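Local coordinates for protein SusD homolog (PDB 3FDH) that probably binds glycans at the outer membrane of a gut Bacteroides, as a SusD/RagB-family lipoprotein working beside a transporter, at residues N105-T108 with R109-E113; Y164-D167 with A168-N171; N246-N249 with P250-F254; M417-K420 with Y421-M424; R439-G443 with L444-F448. All coordinates share one frame; numbering follows the deposited sequence. Where two conformers were deposited one is given.

Contact 1: N105-T108 with R109-E113; sequences NDVT and RGMAE
Asn-105 passes its carbonyl to the N-H of Arg-109 in a weak bond, and from there the chain winds into the first turns of helix 106-127. Asp-106, Val-107 and Thr-108 hand their carbonyls in turn to the N-H groups of Gly-110, Met-111 and Ala-112. These bonds grow straighter along the helix, from 144° at Gly-110 N to 160° at Ala-112 N. Among the side chains, Val-107 meets Met-111, a selenomethionine, one turn on. The CG1 branch of Val-107 stands opposite the backbone N (chi1 165°), which brings it to 3.4 Å from CE of Met-111, closer than usual for two carbons. The Met-111 chain runs extended beyond CG, and its CG packs 3.3 Å from Val-107 O. A water bridges Asp-106 and Arg-109, donating to Asp-106 OD1 at 2.5 Å and accepting from Arg-109 NH1 at 3.1 Å, and it lies at the guanidinium edge and in its plane. The charged atoms themselves stay 4.9 Å apart, OD1 of Asp-106 to NH1 of Arg-109, while Arg-109 NE turns to Ile-93 O. Asn-105 occupies the N-cap position, but its OD1 receives Leu-177 N and Ala-178 N instead. Around this opening turn, Ala-112 rests on Ile-92 and Ile-93 of helix 76-95, Met-111 on Trp-194 of helix 191-208, and Arg-109 on Asn-171 of helix 154-171.

Contact 2: Y164-D167 with A168-N171; sequences YLDD and AIAN
Ala-168 faces the carbonyl of Tyr-164, which takes its N-H at 2.8 Å, and its methyl CB sits equally close to the oxygens of Tyr-164 and Leu-165. Ile-169 follows with a bond from its N to Leu-165 O, also 2.8 Å. Its CG1, opposite the carbonyl carbon (chi1 -71°), comes to 3.2 Å from that same oxygen, and CD1 continues beside Asp-166, the two side chains pointing the same way with CD1 4.2 Å from OD1. That carboxylate forms a salt bridge with Lys-202 of helix 191-208, the helix on which Ile-169 also packs. The backbone bonds from each N-H to the carbonyl four residues back are the signature of an alpha-helix, here the last two turns of helix 154-171 in a largely helical protein of the SusD family. At Ala-170 the pattern slackens: its N-H is shared between Asp-166 O at 3.3 Å and, weakly, Asp-167 O at 3.2 Å. Asn-171 closes the helix with a straighter bond (164°) from its N to Asp-167 O, 2.9 Å long. Its side chain packs by that carbonyl, CG 3.6 Å from Asp-167 O, without a further bond to it; OD1 and ND2 hydrogen-bond to Lys-174 NZ and Glu-113 OE1 respectively.

Contact 3: N246-N249 with P250-F254; sequences NNIN and PFYGF
Ile-248 lays its CD1 against the edge of the Tyr-252 ring, near the ring plane and 3.8 Å from CE1. The two side chains cross at about a right angle. CG1 of Ile-248 takes the crowded position between backbone N and carbonyl carbon (chi1 76°), which carries CD1 to the CD1-CE1 side of the ring; CB lies near the same side, and CD1 is also 3.9 Å from Gly-253 CA. Next along the chain, Asn-249 is the N-cap of helix 250-258. Its CG stands opposite the backbone N (chi1 165°), which swings the amide across the Pro-250 ring, with CG 3.5 Å from Pro-250 CD, and lets OD1 face the first turn. Tyr-252 N bonds to OD1 at 2.9 Å and almost straight (169°), whereas Phe-251 N, at the same length, makes a weak, bent bond. The main chain adds Gly-253 N to Asn-249 O at 2.8 Å. The other end of the amide is held too, ND2 donating to Ala-328 O and Ala-427 O, so both sides of this buried group are fixed and its rotation is set. Two N-H groups that the helix itself could not satisfy thus find one side-chain acceptor, and the partial positive charge of the helix start would probably polarise that oxygen.

Contact 4: M417-K420 with Y421-M424; sequences MIQK and YLAM
Ile-418 O accepts the N-H of Leu-422 at 2.9 Å and is crowded by carbon as well: CG of Leu-422 comes within 3.4 Å of it, and CB of Tyr-421 is equally near. Equivalent backbone bonds run from Tyr-421 N to Met-417 O and from Ala-423 N to Gln-419 O, the first of them the straighter at 168°. The ladder fades at Met-424, the first residue to leave helical geometry, whose N reaches Lys-420 O in a bond that is weak (132°). Side-chain packing continues where the backbone bond weakens. Lys-420 has CG opposite its backbone N (chi1 -174°) and runs extended to NZ, alongside Met-424, a selenomethionine, which bends at chi3. The selenium of Met-424 touches Lys-420 CG at 3.6 Å and CE at 3.9 Å, an apolar flank for a chain whose ammonium goes on to a salt bridge with Asp-437. On another side of the helix Ile-418 and Leu-422 lie side by side, CG2 to CD1 at 4.2 Å. Gln-419, bent at chi2, brings NE2 to 4.1 Å from the same Leu-422 CD1; this amide donates to Glu-415 OE2, one turn earlier. The Tyr-421 ring has Ile-418 O at its edge, and its hydroxyl bonds to Ile-49 O. Helix 412-423 packs against three others: Leu-422 meets Leu-267 of helix 265-274, Lys-420 and Ala-423 meet Phe-340 of helix 335-348, and Met-424 meets Thr-434 of helix 431-443.

Contact 5: R439-G443 with L444-F448; sequences RRMKG and LNENF
Met-441, a selenomethionine, belongs to the Schellman motif that ends helix 431-443, and its side chain spans from the last turn to the segment beyond. Its CB lies 3.8 Å from Glu-446 O and a little farther from Glu-446 CB. CG, opposite the carbonyl carbon, meets the carboxylate, 3.6 Å from Glu-446 OE1. The selenium then reaches Phe-448 CD2 at 3.6 Å in a Met-aromatic contact, its direction 69° off the ring normal and oblique to the ring; the two side chains cross at about a right angle. CE, after a bend at chi3, continues to Met-417 of helix 412-423. In the Schellman motif, Asn-445 turns to positive phi. Glu-446 N bonds to Met-441 O at 2.8 Å and 168°, and Asn-445 N bonds to Lys-442 O with its donor above the carbonyl plane. Leu-444 N is shared, bonding to Arg-440 O and weakly to Met-441 O. The side chain of Leu-444 lies alongside Arg-440, CD1 to CG 4.1 Å, while the guanidinium of Arg-440 holds salt bridges to Glu-344 and Asp-437. Glu-446 OE2 makes a salt bridge with Arg-348, and CB of Glu-446 sits 3.8 Å above one face of the Phe-448 ring, displaced from the ring centre.

Contact 1 opens helix 106-127 and contact 2 ends helix 154-171; the two touch, for instance where Asp-106 O packs on Asn-171 CB. Contact 3 closes the loop after strand 238-240 into helix 250-258, its nearest atoms about 8 Å from contact 4. Contact 4 finishes helix 412-423, and contact 5 finishes helix 431-443 and turns into the following loop. These last two pack together, Ile-418 lying on Phe-448 of the loop after helix 431-443, which follows helix 412-423 in the chain. All five come in series, none nesting or crossing, and they mark where helices of this fold start and stop.

Contact 1: N105-T108 with R109-E113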
loop_
_atom_site.group_PDB
_atom_site.type_symbol
_atom_site.label_atom_id
_atom_site.label_comp_id
_atom_site.label_asym_id
_atom_site.label_seq_id
_atom_site.Cartn_x
_atom_site.Cartn_y
_atom_site.Cartn_z
ATOM N N ASN A 105 -1.625 -5.352 30.334
ATOM C CA ASN A 105 -1.454 -4.374 29.261
ATOM C C ASN A 105 -2.249 -4.826 28.052
ATOM O O ASN A 105 -1.717 -5.242 27.036
ATOM C CB ASN A 105 0.021 -4.143 28.965
ATOM C CG ASN A 105 0.693 -3.427 30.082
ATOM O OD1 ASN A 105 0.416 -2.259 30.322
ATOM N ND2 ASN A 105 1.575 -4.106 30.777
ATOM N N ASP A 106 -3.558 -4.726 28.212
ATOM C CA ASP A 106 -4.522 -5.217 27.208
ATOM C C ASP A 106 -4.620 -4.333 26.000
ATOM O O ASP A 106 -4.799 -4.825 24.881
ATOM C CB ASP A 106 -5.918 -5.408 27.838
ATOM C CG ASP A 106 -5.934 -6.509 28.874
ATOM O OD1 ASP A 106 -5.379 -7.593 28.598
ATOM O OD2 ASP A 106 -6.514 -6.298 29.958
ATOM N N VAL A 107 -4.452 -3.034 26.219
ATOM C CA VAL A 107 -4.514 -2.067 25.125
ATOM C C VAL A 107 -3.291 -2.232 24.210
ATOM O O VAL A 107 -3.413 -2.294 22.999
ATOM C CB VAL A 107 -4.712 -0.620 25.611
ATOM C CG1 VAL A 107 -4.399 0.362 24.470
ATOM C CG2 VAL A 107 -6.175 -0.448 26.108
ATOM N N THR A 108 -2.129 -2.384 24.826
ATOM C CA THR A 108 -0.880 -2.621 24.102
ATOM C C THR A 108 -1.010 -3.931 23.348
ATOM O O THR A 108 -0.563 -4.078 22.219
ATOM C CB THR A 108 0.330 -2.685 25.079
ATOM O OG1 THR A 108 0.562 -1.381 25.618
ATOM C CG2 THR A 108 1.570 -3.133 24.366
ATOM N N ARG A 109 -1.715 -4.851 23.982
ATOM C CA ARG A 109 -1.909 -6.183 23.420
ATOM C C ARG A 109 -2.726 -6.090 22.140
ATOM O O ARG A 109 -2.444 -6.746 21.137
ATOM C CB ARG A 109 -2.599 -7.111 24.424
ATOM C CG ARG A 109 -2.571 -8.556 24.007
ATOM C CD ARG A 109 -3.310 -9.443 24.977
ATOM N NE ARG A 109 -2.789 -10.803 24.904
ATOM C CZ ARG A 109 -3.338 -11.860 25.490
ATOM N NH1 ARG A 109 -4.444 -11.738 26.189
ATOM N NH2 ARG A 109 -2.769 -13.045 25.378
ATOM N N GLY A 110 -3.745 -5.250 22.213
ATOM C CA GLY A 110 -4.640 -5.039 21.097
ATOM C C GLY A 110 -3.915 -4.385 19.943
ATOM O O GLY A 110 -4.109 -4.725 18.778
HETATM N N MSE A 111 -3.065 -3.433 20.273
HETATM C CA MSE A 111 -2.314 -2.751 19.212
HETATM C C MSE A 111 -1.444 -3.780 18.474
HETATM O O MSE A 111 -1.314 -3.756 17.233
HETATM C CB MSE A 111 -1.436 -1.636 19.784
HETATM C CG MSE A 111 -2.210 -0.555 20.505
HETATM SE SE MSE A 111 -1.062 0.708 21.408
HETATM C CE MSE A 111 -2.412 1.859 22.165
ATOM N N ALA A 112 -0.821 -4.643 19.257
ATOM C CA ALA A 112 0.044 -5.713 18.738
ATOM C C ALA A 112 -0.751 -6.695 17.892
ATOM O O ALA A 112 -0.248 -7.216 16.899
ATOM C CB ALA A 112 0.771 -6.449 19.879
ATOM N N GLU A 113 -2.004 -6.911 18.270
ATOM C CA GLU A 113 -2.885 -7.849 17.551
ATOM C C GLU A 113 -3.217 -7.273 16.183
ATOM O O GLU A 113 -3.236 -7.979 15.172
ATOM C CB GLU A 113 -4.149 -8.167 18.364
ATOM C CG GLU A 113 -3.841 -9.181 19.465
ATOM C CD GLU A 113 -4.881 -9.285 20.581
ATOM O OE1 GLU A 113 -5.648 -8.330 20.788
ATOM O OE2 GLU A 113 -4.880 -10.323 21.294
HETATM O O HOH W 1 -6.185 -9.211 26.876
#

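Contact 2: Y164-D167 with A168-N171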
loop_
_atom_site.group_PDB
_atom_site.type_symbol
_atom_site.label_atom_id
_atom_site.label_comp_id
_atom_site.label_asym_id
_atom_site.label_seq_id
_atom_site.Cartn_x
_atom_site.Cartn_y
_atom_site.Cartn_z
ATOM N N TYR A 164 -7.367 -12.058 14.746
ATOM C CA TYR A 164 -6.520 -11.075 15.404
ATOM C C TYR A 164 -7.238 -9.747 15.574
ATOM O O TYR A 164 -7.119 -9.075 16.603
ATOM C CB TYR A 164 -5.194 -10.845 14.682
ATOM C CG TYR A 164 -4.090 -11.818 15.073
ATOM C CD1 TYR A 164 -3.805 -12.081 16.393
ATOM C CD2 TYR A 164 -3.281 -12.405 14.106
ATOM C CE1 TYR A 164 -2.786 -12.951 16.740
ATOM C CE2 TYR A 164 -2.251 -13.272 14.445
ATOM C CZ TYR A 164 -2.008 -13.540 15.754
ATOM O OH TYR A 164 -0.987 -14.415 16.090
ATOM N N LEU A 165 -7.996 -9.367 14.556
ATOM C CA LEU A 165 -8.685 -8.067 14.553
ATOM C C LEU A 165 -9.820 -8.107 15.568
ATOM O O LEU A 165 -10.042 -7.160 16.319
ATOM C CB LEU A 165 -9.196 -7.680 13.154
ATOM C CG LEU A 165 -8.083 -7.300 12.148
ATOM C CD1 LEU A 165 -8.630 -7.043 10.746
ATOM C CD2 LEU A 165 -7.282 -6.090 12.684
ATOM N N ASP A 166 -10.482 -9.243 15.647
ATOM C CA ASP A 166 -11.582 -9.370 16.613
ATOM C C ASP A 166 -11.019 -9.303 18.018
ATOM O O ASP A 166 -11.585 -8.663 18.906
ATOM C CB ASP A 166 -12.381 -10.639 16.385
ATOM C CG ASP A 166 -13.251 -10.563 15.152
ATOM O OD1 ASP A 166 -13.590 -9.441 14.697
ATOM O OD2 ASP A 166 -13.599 -11.649 14.651
ATOM N N ASP A 167 -9.874 -9.944 18.209
ATOM C CA ASP A 167 -9.215 -9.946 19.529
ATOM C C ASP A 167 -8.869 -8.518 19.874
ATOM O O ASP A 167 -9.097 -8.035 20.973
ATOM C CB ASP A 167 -7.922 -10.747 19.515
ATOM C CG ASP A 167 -8.143 -12.245 19.433
ATOM O OD1 ASP A 167 -9.288 -12.699 19.610
ATOM O OD2 ASP A 167 -7.153 -12.974 19.191
ATOM N N ALA A 168 -8.270 -7.867 18.893
ATOM C CA ALA A 168 -7.885 -6.461 19.022
ATOM C C ALA A 168 -9.055 -5.556 19.414
ATOM O O ALA A 168 -8.944 -4.686 20.293
ATOM C CB ALA A 168 -7.262 -5.953 17.712
ATOM N N ILE A 169 -10.164 -5.734 18.720
ATOM C CA ILE A 169 -11.356 -4.899 18.944
ATOM C C ILE A 169 -11.802 -4.975 20.391
ATOM O O ILE A 169 -12.201 -3.981 20.989
ATOM C CB ILE A 169 -12.504 -5.260 17.966
ATOM C CG1 ILE A 169 -12.127 -4.787 16.544
ATOM C CG2 ILE A 169 -13.843 -4.650 18.434
ATOM C CD1 ILE A 169 -12.985 -5.372 15.440
ATOM N N ALA A 170 -11.625 -6.150 20.976
ATOM C CA ALA A 170 -12.023 -6.382 22.353
ATOM C C ALA A 170 -10.996 -5.794 23.319
ATOM O O ALA A 170 -11.321 -5.067 24.261
ATOM C CB ALA A 170 -12.200 -7.872 22.609
ATOM N N ASN A 171 -9.740 -6.103 23.055
ATOM C CA ASN A 171 -8.670 -5.691 23.952
ATOM C C ASN A 171 -8.457 -4.182 23.982
ATOM O O ASN A 171 -8.119 -3.608 25.007
ATOM C CB ASN A 171 -7.356 -6.424 23.628
ATOM C CG ASN A 171 -7.342 -7.816 24.161
ATOM O OD1 ASN A 171 -7.863 -8.059 25.255
ATOM N ND2 ASN A 171 -6.740 -8.748 23.421
#

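Contact 3: N246-N249 with P250-F254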
loop_
_atom_site.group_PDB
_atom_site.type_symbol
_atom_site.label_atom_id
_atom_site.label_comp_id
_atom_site.label_asym_id
_atom_site.label_seq_id
_atom_site.Cartn_x
_atom_site.Cartn_y
_atom_site.Cartn_z
ATOM N N ASN A 246 16.454 13.678 9.431
ATOM C CA ASN A 246 17.389 12.592 9.689
ATOM C C ASN A 246 16.763 11.214 9.745
ATOM O O ASN A 246 17.446 10.200 9.826
ATOM C CB ASN A 246 18.160 12.893 10.981
ATOM C CG ASN A 246 18.974 14.198 10.882
ATOM O OD1 ASN A 246 18.789 15.127 11.683
ATOM N ND2 ASN A 246 19.829 14.292 9.856
ATOM N N ASN A 247 15.448 11.179 9.674
ATOM C CA ASN A 247 14.737 9.907 9.689
ATOM C C ASN A 247 13.749 9.929 8.532
ATOM O O ASN A 247 12.673 10.482 8.655
ATOM C CB ASN A 247 13.992 9.774 10.992
ATOM C CG ASN A 247 13.528 8.383 11.225
ATOM O OD1 ASN A 247 14.121 7.447 10.688
ATOM N ND2 ASN A 247 12.475 8.217 12.041
ATOM N N ILE A 248 14.135 9.311 7.428
ATOM C CA ILE A 248 13.400 9.508 6.176
ATOM C C ILE A 248 12.321 8.525 5.761
ATOM O O ILE A 248 12.263 7.385 6.180
ATOM C CB ILE A 248 14.403 9.685 5.023
ATOM C CG1 ILE A 248 15.028 8.352 4.624
ATOM C CG2 ILE A 248 15.464 10.732 5.407
ATOM C CD1 ILE A 248 16.250 8.494 3.664
ATOM N N ASN A 249 11.450 9.062 4.921
ATOM C CA ASN A 249 10.344 8.334 4.287
ATOM C C ASN A 249 10.966 7.262 3.391
ATOM O O ASN A 249 11.947 7.532 2.692
ATOM C CB ASN A 249 9.460 9.335 3.508
ATOM C CG ASN A 249 8.509 8.671 2.542
ATOM O OD1 ASN A 249 8.930 8.037 1.592
ATOM N ND2 ASN A 249 7.198 8.873 2.758
ATOM N N PRO A 250 10.384 6.052 3.374
ATOM C CA PRO A 250 10.996 4.917 2.685
ATOM C C PRO A 250 10.968 4.911 1.163
ATOM O O PRO A 250 11.854 4.321 0.533
ATOM C CB PRO A 250 10.242 3.728 3.265
ATOM C CG PRO A 250 8.893 4.280 3.612
ATOM C CD PRO A 250 9.217 5.641 4.173
ATOM N N PHE A 251 9.939 5.536 0.613
ATOM C CA PHE A 251 9.768 5.736 -0.820
ATOM C C PHE A 251 10.857 6.751 -1.254
ATOM O O PHE A 251 11.634 6.533 -2.194
ATOM C CB PHE A 251 8.347 6.238 -1.121
ATOM C CG PHE A 251 8.061 6.406 -2.590
ATOM C CD1 PHE A 251 7.699 5.327 -3.362
ATOM C CD2 PHE A 251 8.170 7.635 -3.199
ATOM C CE1 PHE A 251 7.454 5.458 -4.716
ATOM C CE2 PHE A 251 7.946 7.768 -4.540
ATOM C CZ PHE A 251 7.568 6.687 -5.310
ATOM N N TYR A 252 10.896 7.865 -0.538
ATOM C CA TYR A 252 11.949 8.851 -0.728
ATOM C C TYR A 252 13.321 8.175 -0.598
ATOM O O TYR A 252 14.264 8.432 -1.375
ATOM C CB TYR A 252 11.809 9.994 0.303
ATOM C CG TYR A 252 13.040 10.861 0.405
ATOM C CD1 TYR A 252 14.115 10.492 1.208
ATOM C CD2 TYR A 252 13.119 12.060 -0.279
ATOM C CE1 TYR A 252 15.240 11.289 1.286
ATOM C CE2 TYR A 252 14.225 12.852 -0.204
ATOM C CZ TYR A 252 15.286 12.466 0.570
ATOM O OH TYR A 252 16.378 13.280 0.660
ATOM N N GLY A 253 13.390 7.263 0.366
ATOM C CA GLY A 253 14.623 6.565 0.698
ATOM C C GLY A 253 15.157 5.745 -0.435
ATOM O O GLY A 253 16.363 5.755 -0.734
ATOM N N PHE A 254 14.258 5.015 -1.068
ATOM C CA PHE A 254 14.621 4.204 -2.227
ATOM C C PHE A 254 15.207 5.056 -3.332
ATOM O O PHE A 254 16.254 4.740 -3.882
ATOM C CB PHE A 254 13.444 3.416 -2.802
ATOM C CG PHE A 254 13.767 2.797 -4.142
ATOM C CD1 PHE A 254 14.518 1.641 -4.220
ATOM C CD2 PHE A 254 13.372 3.420 -5.328
ATOM C CE1 PHE A 254 14.846 1.103 -5.451
ATOM C CE2 PHE A 254 13.712 2.886 -6.555
ATOM C CZ PHE A 254 14.437 1.735 -6.615
#

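Contact 4: M417-K420 with Y421-M424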
loop_
_atom_site.group_PDB
_atom_site.type_symbol
_atom_site.label_atom_id
_atom_site.label_comp_id
_atom_site.label_asym_id
_atom_site.label_seq_id
_atom_site.Cartn_x
_atom_site.Cartn_y
_atom_site.Cartn_z
HETATM N N MSE A 417 -12.957 2.826 -9.239
HETATM C CA MSE A 417 -11.722 2.114 -9.039
HETATM C C MSE A 417 -10.558 2.821 -9.744
HETATM O O MSE A 417 -9.401 2.758 -9.278
HETATM C CB MSE A 417 -11.888 0.695 -9.514
HETATM C CG MSE A 417 -13.025 -0.086 -8.820
HETATM SE SE MSE A 417 -12.793 -0.083 -6.906
HETATM C CE MSE A 417 -11.081 -0.990 -6.873
ATOM N N ILE A 418 -10.876 3.492 -10.860
ATOM C CA ILE A 418 -9.872 4.346 -11.555
ATOM C C ILE A 418 -9.414 5.449 -10.596
ATOM O O ILE A 418 -8.222 5.736 -10.456
ATOM C CB ILE A 418 -10.389 4.949 -12.878
ATOM C CG1 ILE A 418 -10.546 3.829 -13.926
ATOM C CG2 ILE A 418 -9.394 5.973 -13.385
ATOM C CD1 ILE A 418 -11.255 4.232 -15.273
ATOM N N GLN A 419 -10.377 6.051 -9.920
ATOM C CA GLN A 419 -10.095 7.106 -8.971
ATOM C C GLN A 419 -9.316 6.598 -7.761
ATOM O O GLN A 419 -8.425 7.290 -7.254
ATOM C CB GLN A 419 -11.379 7.891 -8.557
ATOM C CG GLN A 419 -11.970 8.751 -9.699
ATOM C CD GLN A 419 -10.966 9.776 -10.275
ATOM O OE1 GLN A 419 -10.210 10.416 -9.535
ATOM N NE2 GLN A 419 -10.972 9.939 -11.594
ATOM N N LYS A 420 -9.592 5.369 -7.329
ATOM C CA LYS A 420 -8.888 4.803 -6.193
ATOM C C LYS A 420 -7.443 4.680 -6.618
ATOM O O LYS A 420 -6.531 5.043 -5.910
ATOM C CB LYS A 420 -9.483 3.433 -5.797
ATOM C CG LYS A 420 -8.908 2.845 -4.547
ATOM C CD LYS A 420 -9.554 1.536 -4.139
ATOM C CE LYS A 420 -9.231 1.130 -2.706
ATOM N NZ LYS A 420 -9.503 -0.374 -2.495
ATOM N N TYR A 421 -7.266 4.108 -7.795
ATOM C CA TYR A 421 -5.943 3.947 -8.436
ATOM C C TYR A 421 -5.155 5.255 -8.512
ATOM O O TYR A 421 -4.025 5.316 -8.014
ATOM C CB TYR A 421 -6.048 3.242 -9.803
ATOM C CG TYR A 421 -4.731 3.189 -10.542
ATOM C CD1 TYR A 421 -4.374 4.216 -11.412
ATOM C CD2 TYR A 421 -3.870 2.106 -10.423
ATOM C CE1 TYR A 421 -3.163 4.228 -12.066
ATOM C CE2 TYR A 421 -2.653 2.096 -11.089
ATOM C CZ TYR A 421 -2.297 3.134 -11.920
ATOM O OH TYR A 421 -1.069 3.124 -12.610
ATOM N N LEU A 422 -5.785 6.349 -8.968
ATOM C CA LEU A 422 -5.100 7.635 -9.091
ATOM C C LEU A 422 -4.777 8.283 -7.741
ATOM O O LEU A 422 -3.732 8.929 -7.585
ATOM C CB LEU A 422 -5.927 8.620 -9.954
ATOM C CG LEU A 422 -6.039 8.141 -11.413
ATOM C CD1 LEU A 422 -6.959 9.132 -12.156
ATOM C CD2 LEU A 422 -4.668 8.080 -12.102
ATOM N N ALA A 423 -5.666 8.087 -6.768
ATOM C CA ALA A 423 -5.456 8.617 -5.399
ATOM C C ALA A 423 -4.310 7.989 -4.628
ATOM O O ALA A 423 -3.675 8.597 -3.791
ATOM C CB ALA A 423 -6.717 8.466 -4.566
HETATM N N MSE A 424 -4.076 6.736 -4.945
HETATM C CA MSE A 424 -3.143 5.860 -4.203
HETATM C C MSE A 424 -1.705 5.832 -4.764
HETATM O O MSE A 424 -0.795 5.186 -4.268
HETATM C CB MSE A 424 -3.824 4.521 -3.943
HETATM C CG MSE A 424 -4.952 4.665 -3.013
HETATM SE SE MSE A 424 -5.916 3.092 -2.490
HETATM C CE MSE A 424 -4.626 2.203 -1.324
#

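Contact 5: R439-G443 with L444-F448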
loop_
_atom_site.group_PDB
_atom_site.type_symbol
_atom_site.label_atom_id
_atom_site.label_comp_id
_atom_site.label_asym_id
_atom_site.label_seq_id
_atom_site.Cartn_x
_atom_site.Cartn_y
_atom_site.Cartn_z
ATOM N N ARG A 439 -5.059 -6.955 -8.687
ATOM C CA ARG A 439 -5.125 -8.391 -8.808
ATOM C C ARG A 439 -6.515 -8.920 -8.406
ATOM O O ARG A 439 -7.012 -9.914 -8.929
ATOM C CB ARG A 439 -4.044 -9.071 -7.963
ATOM C CG ARG A 439 -2.648 -8.852 -8.477
ATOM C CD ARG A 439 -1.678 -9.629 -7.584
ATOM N NE ARG A 439 -1.618 -9.067 -6.244
ATOM C CZ ARG A 439 -1.183 -9.699 -5.175
ATOM N NH1 ARG A 439 -0.835 -10.952 -5.279
ATOM N NH2 ARG A 439 -1.189 -9.097 -4.018
ATOM N N ARG A 440 -7.163 -8.216 -7.502
ATOM C CA ARG A 440 -8.497 -8.642 -7.069
ATOM C C ARG A 440 -9.412 -8.430 -8.254
ATOM O O ARG A 440 -10.242 -9.297 -8.548
ATOM C CB ARG A 440 -8.968 -7.886 -5.837
ATOM C CG ARG A 440 -10.416 -8.124 -5.488
ATOM C CD ARG A 440 -10.785 -7.538 -4.149
ATOM N NE ARG A 440 -10.563 -6.112 -4.051
ATOM C CZ ARG A 440 -11.483 -5.193 -4.376
ATOM N NH1 ARG A 440 -12.670 -5.559 -4.859
ATOM N NH2 ARG A 440 -11.181 -3.925 -4.267
HETATM N N MSE A 441 -9.279 -7.278 -8.915
HETATM C CA MSE A 441 -10.070 -6.984 -10.145
HETATM C C MSE A 441 -9.850 -8.050 -11.209
HETATM O O MSE A 441 -10.785 -8.467 -11.903
HETATM C CB MSE A 441 -9.751 -5.646 -10.729
HETATM C CG MSE A 441 -10.572 -4.670 -9.994
HETATM SE SE MSE A 441 -10.450 -2.742 -10.404
HETATM C CE MSE A 441 -8.855 -2.245 -9.551
ATOM N N LYS A 442 -8.592 -8.466 -11.346
ATOM C CA LYS A 442 -8.266 -9.544 -12.263
ATOM C C LYS A 442 -9.059 -10.818 -11.969
ATOM O O LYS A 442 -9.640 -11.430 -12.880
ATOM C CB LYS A 442 -6.781 -9.902 -12.245
ATOM C CG LYS A 442 -5.960 -9.036 -13.090
ATOM C CD LYS A 442 -4.491 -9.513 -13.227
ATOM C CE LYS A 442 -4.319 -10.745 -14.071
ATOM N NZ LYS A 442 -4.636 -10.619 -15.513
ATOM N N GLY A 443 -9.078 -11.205 -10.696
ATOM C CA GLY A 443 -9.820 -12.378 -10.276
ATOM C C GLY A 443 -11.313 -12.244 -10.528
ATOM O O GLY A 443 -11.989 -13.227 -10.781
ATOM N N LEU A 444 -11.804 -11.011 -10.529
ATOM C CA LEU A 444 -13.224 -10.698 -10.759
ATOM C C LEU A 444 -13.495 -10.470 -12.255
ATOM O O LEU A 444 -14.593 -10.163 -12.673
ATOM C CB LEU A 444 -13.635 -9.442 -9.975
ATOM C CG LEU A 444 -13.566 -9.568 -8.460
ATOM C CD1 LEU A 444 -13.848 -8.244 -7.749
ATOM C CD2 LEU A 444 -14.547 -10.666 -8.021
ATOM N N ASN A 445 -12.448 -10.648 -13.033
ATOM C CA ASN A 445 -12.448 -10.403 -14.476
ATOM C C ASN A 445 -12.893 -9.028 -14.854
ATOM O O ASN A 445 -13.716 -8.838 -15.746
ATOM C CB ASN A 445 -13.276 -11.401 -15.254
ATOM C CG ASN A 445 -12.937 -11.378 -16.694
ATOM O OD1 ASN A 445 -11.871 -10.871 -17.066
ATOM N ND2 ASN A 445 -13.827 -11.908 -17.537
ATOM N N GLU A 446 -12.346 -8.062 -14.142
ATOM C CA GLU A 446 -12.596 -6.645 -14.388
ATOM C C GLU A 446 -11.309 -6.007 -14.909
ATOM O O GLU A 446 -10.216 -6.253 -14.403
ATOM C CB GLU A 446 -13.076 -5.964 -13.130
ATOM C CG GLU A 446 -14.471 -6.482 -12.679
ATOM C CD GLU A 446 -14.879 -6.061 -11.273
ATOM O OE1 GLU A 446 -14.031 -5.554 -10.503
ATOM O OE2 GLU A 446 -16.066 -6.286 -10.931
ATOM N N ASN A 447 -11.479 -5.183 -15.923
ATOM C CA ASN A 447 -10.364 -4.535 -16.617
ATOM C C ASN A 447 -10.578 -3.026 -16.576
ATOM O O ASN A 447 -10.887 -2.440 -17.608
ATOM C CB ASN A 447 -10.325 -4.941 -18.120
ATOM C CG ASN A 447 -10.306 -6.477 -18.380
ATOM O OD1 ASN A 447 -10.948 -7.281 -17.696
ATOM N ND2 ASN A 447 -9.594 -6.865 -19.432
ATOM N N PHE A 448 -10.441 -2.407 -15.414
ATOM C CA PHE A 448 -10.733 -0.983 -15.281
ATOM C C PHE A 448 -9.475 -0.142 -15.365
ATOM O O PHE A 448 -9.481 0.974 -15.890
ATOM C CB PHE A 448 -11.474 -0.668 -13.970
ATOM C CG PHE A 448 -12.793 -1.404 -13.785
ATOM C CD1 PHE A 448 -13.640 -1.641 -14.856
ATOM C CD2 PHE A 448 -13.210 -1.814 -12.502
ATOM C CE1 PHE A 448 -14.873 -2.318 -14.662
ATOM C CE2 PHE A 448 -14.420 -2.449 -12.311
ATOM C CZ PHE A 448 -15.238 -2.723 -13.395
#